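Long-range contact in Lin2960 protein (Listeria innocua, PDB 3OOP), which is of unknown function but, as a member of the MarR family, probably binds DNA as a transcriptional regulator: residues Asp34-Ile46 / Arg70-Val82. Sequence-based numbering, arbitrary orientation.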
loop_
_atom_site.group_PDB
_atom_site.type_symbol
_atom_site.label_atom_id
_atom_site.label_comp_id
_atom_site.label_asym_id
_atom_site.label_seq_id
_atom_site.Cartn_x
_atom_site.Cartn_y
_atom_site.Cartn_z
ATOM N N ASP A 34 -9.998 -3.877 -29.612
ATOM C CA ASP A 34 -9.531 -2.664 -30.292
ATOM C C ASP A 34 -9.331 -1.509 -29.305
ATOM O O ASP A 34 -8.400 -0.721 -29.433
ATOM C CB ASP A 34 -10.492 -2.269 -31.419
ATOM C CG ASP A 34 -10.127 -0.938 -32.062
ATOM O OD1 ASP A 34 -9.155 -0.904 -32.843
ATOM O OD2 ASP A 34 -10.813 0.075 -31.786
ATOM N N VAL A 35 -10.190 -1.437 -28.301
ATOM C CA VAL A 35 -10.068 -0.448 -27.224
ATOM C C VAL A 35 -8.889 -0.769 -26.285
ATOM O O VAL A 35 -8.839 -1.864 -25.721
ATOM C CB VAL A 35 -11.412 -0.366 -26.442
ATOM C CG1 VAL A 35 -11.297 0.501 -25.212
ATOM C CG2 VAL A 35 -12.527 0.155 -27.360
ATOM N N THR A 36 -7.955 0.183 -26.124
ATOM C CA THR A 36 -6.791 0.064 -25.207
ATOM C C THR A 36 -7.145 0.310 -23.718
ATOM O O THR A 36 -8.186 0.895 -23.432
ATOM C CB THR A 36 -5.665 1.043 -25.601
ATOM O OG1 THR A 36 -6.045 2.386 -25.264
ATOM C CG2 THR A 36 -5.338 0.948 -27.096
ATOM N N PRO A 37 -6.274 -0.123 -22.769
ATOM C CA PRO A 37 -6.542 0.077 -21.328
ATOM C C PRO A 37 -6.905 1.513 -20.912
ATOM O O PRO A 37 -7.865 1.702 -20.162
ATOM C CB PRO A 37 -5.224 -0.331 -20.658
ATOM C CG PRO A 37 -4.608 -1.270 -21.581
ATOM C CD PRO A 37 -5.090 -0.978 -22.981
ATOM N N GLU A 38 -6.150 2.504 -21.388
ATOM C CA GLU A 38 -6.419 3.904 -21.041
ATOM C C GLU A 38 -7.721 4.408 -21.679
ATOM O O GLU A 38 -8.446 5.212 -21.090
ATOM C CB GLU A 38 -5.223 4.815 -21.383
ATOM C CG GLU A 38 -4.981 5.030 -22.878
ATOM C CD GLU A 38 -3.908 6.074 -23.185
ATOM O OE1 GLU A 38 -3.563 6.208 -24.378
ATOM O OE2 GLU A 38 -3.408 6.748 -22.255
ATOM N N GLN A 39 -8.013 3.917 -22.886
ATOM C CA GLN A 39 -9.268 4.232 -23.563
ATOM C C GLN A 39 -10.421 3.600 -22.800
ATOM O O GLN A 39 -11.498 4.185 -22.698
ATOM C CB GLN A 39 -9.236 3.741 -25.013
ATOM C CG GLN A 39 -8.343 4.578 -25.917
ATOM C CD GLN A 39 -7.982 3.864 -27.208
ATOM O OE1 GLN A 39 -8.561 2.828 -27.548
ATOM N NE2 GLN A 39 -7.017 4.413 -27.932
ATOM N N TRP A 40 -10.192 2.406 -22.269
ATOM C CA TRP A 40 -11.210 1.713 -21.489
ATOM C C TRP A 40 -11.527 2.473 -20.210
ATOM O O TRP A 40 -12.693 2.631 -19.862
ATOM C CB TRP A 40 -10.773 0.287 -21.185
ATOM C CG TRP A 40 -11.622 -0.438 -20.176
ATOM C CD1 TRP A 40 -11.199 -0.967 -18.998
ATOM C CD2 TRP A 40 -13.026 -0.725 -20.264
ATOM N NE1 TRP A 40 -12.241 -1.578 -18.344
ATOM C CE2 TRP A 40 -13.379 -1.434 -19.091
ATOM C CE3 TRP A 40 -14.020 -0.441 -21.209
ATOM C CZ2 TRP A 40 -14.686 -1.878 -18.840
ATOM C CZ3 TRP A 40 -15.327 -0.880 -20.955
ATOM C CH2 TRP A 40 -15.642 -1.590 -19.777
ATOM N N SER A 41 -10.497 2.968 -19.530
ATOM C CA SER A 41 -10.710 3.748 -18.307
ATOM C C SER A 41 -11.674 4.896 -18.559
ATOM O O SER A 41 -12.613 5.115 -17.781
ATOM C CB SER A 41 -9.393 4.301 -17.762
ATOM O OG SER A 41 -8.547 3.232 -17.383
ATOM N N VAL A 42 -11.443 5.620 -19.647
ATOM C CA VAL A 42 -12.276 6.768 -19.981
ATOM C C VAL A 42 -13.678 6.320 -20.414
ATOM O O VAL A 42 -14.671 6.856 -19.928
ATOM C CB VAL A 42 -11.596 7.698 -21.014
ATOM C CG1 VAL A 42 -12.554 8.776 -21.468
ATOM C CG2 VAL A 42 -10.354 8.342 -20.393
ATOM N N LEU A 43 -13.752 5.327 -21.300
ATOM C CA LEU A 43 -15.040 4.779 -21.754
ATOM C C LEU A 43 -15.921 4.299 -20.609
ATOM O O LEU A 43 -17.111 4.635 -20.560
ATOM C CB LEU A 43 -14.823 3.606 -22.710
ATOM C CG LEU A 43 -14.908 3.757 -24.214
ATOM C CD1 LEU A 43 -14.776 2.365 -24.835
ATOM C CD2 LEU A 43 -16.214 4.432 -24.674
ATOM N N GLU A 44 -15.334 3.492 -19.719
ATOM C CA GLU A 44 -16.010 2.976 -18.522
ATOM C C GLU A 44 -16.561 4.120 -17.668
ATOM O O GLU A 44 -17.690 4.052 -17.165
ATOM C CB GLU A 44 -15.025 2.110 -17.711
ATOM C CG GLU A 44 -15.353 1.936 -16.227
ATOM C CD GLU A 44 -14.118 1.640 -15.389
ATOM O OE1 GLU A 44 -13.851 2.394 -14.429
ATOM O OE2 GLU A 44 -13.401 0.666 -15.690
ATOM N N GLY A 45 -15.746 5.162 -17.488
ATOM C CA GLY A 45 -16.149 6.334 -16.713
ATOM C C GLY A 45 -17.305 7.058 -17.365
ATOM O O GLY A 45 -18.229 7.496 -16.692
ATOM N N ILE A 46 -17.246 7.200 -18.685
ATOM C CA ILE A 46 -18.353 7.803 -19.428
ATOM C C ILE A 46 -19.630 6.967 -19.292
ATOM O O ILE A 46 -20.688 7.503 -18.962
ATOM C CB ILE A 46 -17.985 8.083 -20.911
ATOM C CG1 ILE A 46 -16.827 9.089 -20.985
ATOM C CG2 ILE A 46 -19.197 8.635 -21.667
ATOM C CD1 ILE A 46 -16.229 9.302 -22.393
ATOM N N ARG A 70 -6.826 14.100 -25.015
ATOM C CA ARG A 70 -6.243 13.219 -26.037
ATOM C C ARG A 70 -7.077 11.954 -26.233
ATOM O O ARG A 70 -7.385 11.576 -27.369
ATOM C CB ARG A 70 -4.807 12.835 -25.660
ATOM C CG ARG A 70 -4.186 11.741 -26.543
ATOM C CD ARG A 70 -2.704 11.490 -26.226
ATOM N NE ARG A 70 -2.458 11.004 -24.863
ATOM C CZ ARG A 70 -2.615 9.746 -24.457
ATOM N NH1 ARG A 70 -3.064 8.807 -25.286
ATOM N NH2 ARG A 70 -2.352 9.431 -23.198
ATOM N N ILE A 71 -7.416 11.295 -25.129
ATOM C CA ILE A 71 -8.173 10.034 -25.182
ATOM C C ILE A 71 -9.595 10.263 -25.708
ATOM O O ILE A 71 -10.079 9.494 -26.542
ATOM C CB ILE A 71 -8.197 9.289 -23.819
ATOM C CG1 ILE A 71 -6.775 8.875 -23.404
ATOM C CG2 ILE A 71 -9.091 8.055 -23.897
ATOM C CD1 ILE A 71 -6.620 8.492 -21.934
ATOM N N VAL A 72 -10.248 11.324 -25.231
ATOM C CA VAL A 72 -11.570 11.711 -25.741
ATOM C C VAL A 72 -11.533 11.913 -27.261
ATOM O O VAL A 72 -12.424 11.454 -27.978
ATOM C CB VAL A 72 -12.135 12.945 -24.998
ATOM C CG1 VAL A 72 -13.348 13.529 -25.717
ATOM C CG2 VAL A 72 -12.512 12.549 -23.585
ATOM N N ASP A 73 -10.493 12.578 -27.757
ATOM C CA ASP A 73 -10.346 12.712 -29.206
ATOM C C ASP A 73 -10.270 11.365 -29.950
ATOM O O ASP A 73 -10.903 11.206 -30.990
ATOM C CB ASP A 73 -9.188 13.654 -29.558
ATOM C CG ASP A 73 -9.487 15.107 -29.182
ATOM O OD1 ASP A 73 -10.684 15.468 -29.052
ATOM O OD2 ASP A 73 -8.524 15.898 -29.011
ATOM N N VAL A 74 -9.540 10.390 -29.410
ATOM C CA VAL A 74 -9.476 9.057 -30.034
ATOM C C VAL A 74 -10.851 8.381 -30.004
ATOM O O VAL A 74 -11.273 7.785 -30.995
ATOM C CB VAL A 74 -8.421 8.131 -29.374
ATOM C CG1 VAL A 74 -8.479 6.729 -29.990
ATOM C CG2 VAL A 74 -7.008 8.728 -29.523
ATOM N N LEU A 75 -11.549 8.495 -28.879
ATOM C CA LEU A 75 -12.867 7.856 -28.733
ATOM C C LEU A 75 -13.935 8.478 -29.638
ATOM O O LEU A 75 -14.823 7.782 -30.129
ATOM C CB LEU A 75 -13.320 7.848 -27.271
ATOM C CG LEU A 75 -12.484 7.030 -26.278
ATOM C CD1 LEU A 75 -13.026 7.233 -24.858
ATOM C CD2 LEU A 75 -12.466 5.550 -26.644
ATOM N N LEU A 76 -13.835 9.785 -29.864
ATOM C CA LEU A 76 -14.674 10.468 -30.841
ATOM C C LEU A 76 -14.387 9.973 -32.260
ATOM O O LEU A 76 -15.324 9.682 -33.017
ATOM C CB LEU A 76 -14.496 11.990 -30.746
ATOM C CG LEU A 76 -15.186 12.685 -29.565
ATOM C CD1 LEU A 76 -14.665 14.095 -29.415
ATOM C CD2 LEU A 76 -16.715 12.680 -29.704
ATOM N N ARG A 77 -13.106 9.848 -32.601
ATOM C CA ARG A 77 -12.718 9.364 -33.921
ATOM C C ARG A 77 -13.158 7.915 -34.143
ATOM O O ARG A 77 -13.552 7.554 -35.253
ATOM C CB ARG A 77 -11.216 9.534 -34.139
ATOM C CG ARG A 77 -10.827 9.706 -35.593
ATOM C CD ARG A 77 -9.453 10.342 -35.725
ATOM N NE ARG A 77 -8.413 9.573 -35.048
ATOM C CZ ARG A 77 -7.806 9.956 -33.929
ATOM N NH1 ARG A 77 -6.864 9.190 -33.391
ATOM N NH2 ARG A 77 -8.141 11.105 -33.347
ATOM N N LYS A 78 -13.116 7.098 -33.087
ATOM C CA LYS A 78 -13.593 5.710 -33.137
ATOM C C LYS A 78 -15.123 5.616 -33.126
ATOM O O LYS A 78 -15.673 4.512 -33.203
ATOM C CB LYS A 78 -13.002 4.865 -32.000
ATOM C CG LYS A 78 -11.484 4.653 -32.087
ATOM C CD LYS A 78 -10.962 3.684 -31.034
ATOM C CE LYS A 78 -9.536 3.240 -31.363
ATOM N NZ LYS A 78 -9.026 2.148 -30.464
ATOM N N GLU A 79 -15.788 6.767 -33.021
ATOM C CA GLU A 79 -17.254 6.878 -33.010
ATOM C C GLU A 79 -17.894 6.114 -31.854
ATOM O O GLU A 79 -18.983 5.553 -31.998
ATOM C CB GLU A 79 -17.850 6.430 -34.347
ATOM C CG GLU A 79 -17.045 6.894 -35.560
ATOM C CD GLU A 79 -17.720 6.566 -36.871
ATOM O OE1 GLU A 79 -17.370 5.539 -37.482
ATOM O OE2 GLU A 79 -18.606 7.336 -37.287
ATOM N N LEU A 80 -17.215 6.111 -30.708
ATOM C CA LEU A 80 -17.692 5.395 -29.518
ATOM C C LEU A 80 -18.402 6.347 -28.565
ATOM O O LEU A 80 -19.205 5.929 -27.730
ATOM C CB LEU A 80 -16.527 4.678 -28.809
ATOM C CG LEU A 80 -15.803 3.634 -29.680
ATOM C CD1 LEU A 80 -14.538 3.080 -29.001
ATOM C CD2 LEU A 80 -16.755 2.516 -30.085
ATOM N N ILE A 81 -18.107 7.632 -28.692
ATOM C CA ILE A 81 -18.731 8.639 -27.837
ATOM C C ILE A 81 -19.156 9.839 -28.678
ATOM O O ILE A 81 -18.738 9.985 -29.834
ATOM C CB ILE A 81 -17.799 9.094 -26.672
ATOM C CG1 ILE A 81 -16.549 9.809 -27.216
ATOM C CG2 ILE A 81 -17.442 7.890 -25.762
ATOM C CD1 ILE A 81 -15.678 10.481 -26.124
ATOM N N VAL A 82 -19.993 10.684 -28.092
ATOM C CA VAL A 82 -20.418 11.911 -28.738
ATOM C C VAL A 82 -20.212 13.051 -27.743
ATOM O O VAL A 82 -20.359 12.860 -26.528
ATOM C CB VAL A 82 -21.879 11.785 -29.270
ATOM C CG1 VAL A 82 -22.885 11.673 -28.132
ATOM C CG2 VAL A 82 -22.230 12.924 -30.212
HETATM O O HOH W 1 -6.100 3.349 -30.471
#
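Lys-78 runs out fully extended from the end of helix 65-77 and brings NZ between Asp-34, in the loop before helix 37-49, and Gln-39, in the first turn of that helix. It forms a salt bridge to Asp-34, with NZ 3.0 Å from OD2 and well above the carboxylate plane, and donates a hydrogen bond to Gln-39 OE1. That amide oxygen is gripped twice: Thr-36 N reaches it at 3.1 Å from the face opposite Lys-78 NZ. Gln-39 N in turn donates a weak bond to Thr-36 OG1, completing a capping box. One water accepts from both Gln-39 NE2 and Lys-78 NZ, while Val-74 CG1 lies 3.4 Å from NE2.

At the far edge, Glu-38 CG sits between its backbone N and carbonyl carbon (chi1 70°), and the extended chain beyond carries the carboxylate to Arg-70. A bend at chi3 (63°) turns the guanidinium to meet it end-on, NH1 to OE1 at 2.8 Å and NH2 to OE2 at 3.0 Å, both on syn sides. Ile-71 CD1 packs against CB and CG of Glu-38, and its CG1 lies over one guanidinium face, toward the rim.

Deeper in, away from both polar groups, the interface is aliphatic. Ile-71 CG2 touches Val-42 CG2 at 3.7 Å, and Leu-75 spreads its methyls over Val-42 CG1, Leu-43 CG and Gln-39 CB. Leu-43 CD2 and Ile-46 CD1 both reach Ile-81 CG2.

The helix segments cross at -82°, axes 9.8 Å apart. Helix 65-77, after helix 54-61, is probably the recognition helix of a winged helix-turn-helix, with strands 81-84 and 94-97 as wing; the contact seats its end and the wing's start on helix 37-49. Ile-57 of helix 54-61 and Leu-95 and Leu-97 of strand 94-97 extend this core.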